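PDB 3ONR: calcium dodecin from Mycobacterium tuberculosis, which binds calcium ions at the interfaces between three subunits of a hollow, spherical dodecamer and may sequester additional small ligands. Local coordinates for residues A[13-17]-A[18-22]. The protein carries 2 engineered substitutions. Residues are numbered along the deposited sequence; the frame is centred on the assembly and turned at random.
Sequences TSPTS and WEQAA. With CA (calcium ion), chain M.
S17 caps the N-terminus of helix 18-32 by turning its hydroxyl onto the backbone of Q20. With chi1 at 61°, OG sits between its backbone N and carbonyl carbon and accepts from Q20 N at 2.9 Å. The N-H···O angle is 154°. The first helical turn is closed by A21 N, which donates to S17 O at 3.0 Å in a nearly straight bond. Q20 leaves the helix with CG anti to its backbone N (chi1 -174°) and runs extended back along the loop. The Q20 and T16 side chains cross at about a right angle, with Q20 NE2 3.5 Å from T16 CB. The exact amide setting is doubtful, as OE1 sits too close to S14 OG. The A21 methyl packs against the strand end, CB 3.6 Å from T13 C and 3.7 Å from S14 CB. This is the tight connection from strand 4-14 into the single helix of the dodecin fold, which packs against a three-stranded antiparallel sheet. The E19 chain bends at chi2, bringing its carboxylate back beside S17, where both oxygens bind the calcium ion, OE1 at 2.4 Å and OE2 at 2.6 Å. Two waters and E19 of two neighbouring subunits also bind the ion. E19 OE2 also accepts from W18 N of one neighbour. The W18 indole lies over the sheet, where NE1 donates to D45 O and the ring meets Y56 edge-to-face.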
# COMPACT_ATOMS: atom_id res chain seq x y z
N THR A 13 1.75 25.24 -1.72
CA THR A 13 1.11 25.56 -0.40
C THR A 13 0.18 26.78 -0.62
O THR A 13 0.42 27.58 -1.51
CB THR A 13 2.16 25.92 0.70
OG1 THR A 13 2.73 27.25 0.45
CG2 THR A 13 3.32 24.92 0.78
N SER A 14 -0.77 26.99 0.28
CA SER A 14 -1.80 28.05 0.07
C SER A 14 -2.55 28.27 1.34
O SER A 14 -2.94 27.31 1.97
CB SER A 14 -2.87 27.56 -0.91
OG SER A 14 -3.82 28.58 -1.22
N PRO A 15 -2.87 29.52 1.65
CA PRO A 15 -3.73 29.74 2.81
C PRO A 15 -5.20 29.43 2.44
O PRO A 15 -6.08 29.38 3.30
CB PRO A 15 -3.53 31.24 3.11
CG PRO A 15 -3.03 31.85 1.76
CD PRO A 15 -2.40 30.76 0.99
N THR A 16 -5.47 29.24 1.15
CA THR A 16 -6.84 29.20 0.66
C THR A 16 -7.42 27.79 0.51
O THR A 16 -8.44 27.44 1.14
CB THR A 16 -6.88 29.91 -0.69
OG1 THR A 16 -6.32 31.22 -0.54
CG2 THR A 16 -8.32 30.04 -1.25
N SER A 17 -6.79 26.99 -0.34
CA SER A 17 -7.32 25.71 -0.75
C SER A 17 -6.23 24.79 -1.23
O SER A 17 -5.17 25.26 -1.68
CB SER A 17 -8.35 25.83 -1.89
OG SER A 17 -7.77 26.40 -3.08
N TRP A 18 -6.51 23.50 -1.24
CA TRP A 18 -5.55 22.54 -1.86
C TRP A 18 -5.52 22.79 -3.39
O TRP A 18 -4.46 22.61 -4.03
CB TRP A 18 -5.95 21.09 -1.55
CG TRP A 18 -5.50 20.70 -0.15
CD1 TRP A 18 -4.22 20.69 0.32
CD2 TRP A 18 -6.32 20.26 0.91
NE1 TRP A 18 -4.18 20.28 1.63
CE2 TRP A 18 -5.47 20.02 2.03
CE3 TRP A 18 -7.72 20.09 1.06
CZ2 TRP A 18 -5.95 19.63 3.27
CZ3 TRP A 18 -8.19 19.66 2.34
CH2 TRP A 18 -7.28 19.40 3.39
N GLU A 19 -6.66 23.17 -3.99
CA GLU A 19 -6.65 23.53 -5.48
C GLU A 19 -5.69 24.66 -5.79
O GLU A 19 -4.95 24.62 -6.79
CB GLU A 19 -8.06 23.98 -5.90
CG GLU A 19 -9.04 22.77 -6.12
CD GLU A 19 -9.72 22.33 -4.81
OE1 GLU A 19 -9.40 22.92 -3.75
OE2 GLU A 19 -10.64 21.46 -4.88
N GLN A 20 -5.70 25.70 -4.94
CA GLN A 20 -4.82 26.86 -5.13
C GLN A 20 -3.33 26.48 -4.90
O GLN A 20 -2.44 26.88 -5.64
CB GLN A 20 -5.19 28.00 -4.19
CG GLN A 20 -4.31 29.26 -4.55
CD GLN A 20 -4.46 30.32 -3.52
OE1 GLN A 20 -3.67 30.41 -2.57
NE2 GLN A 20 -5.49 31.14 -3.69
N ALA A 21 -3.08 25.72 -3.84
CA ALA A 21 -1.74 25.19 -3.56
C ALA A 21 -1.27 24.38 -4.79
O ALA A 21 -0.14 24.60 -5.31
CB ALA A 21 -1.78 24.32 -2.30
N ALA A 22 -2.17 23.54 -5.31
CA ALA A 22 -1.81 22.72 -6.50
C ALA A 22 -1.56 23.58 -7.74
O ALA A 22 -0.60 23.29 -8.47
CB ALA A 22 -2.93 21.69 -6.80
CA CA M . -11.10 21.94 -2.33
O HOH W 1 -12.16 24.04 -2.69
O HOH W 2 -9.93 19.94 -2.09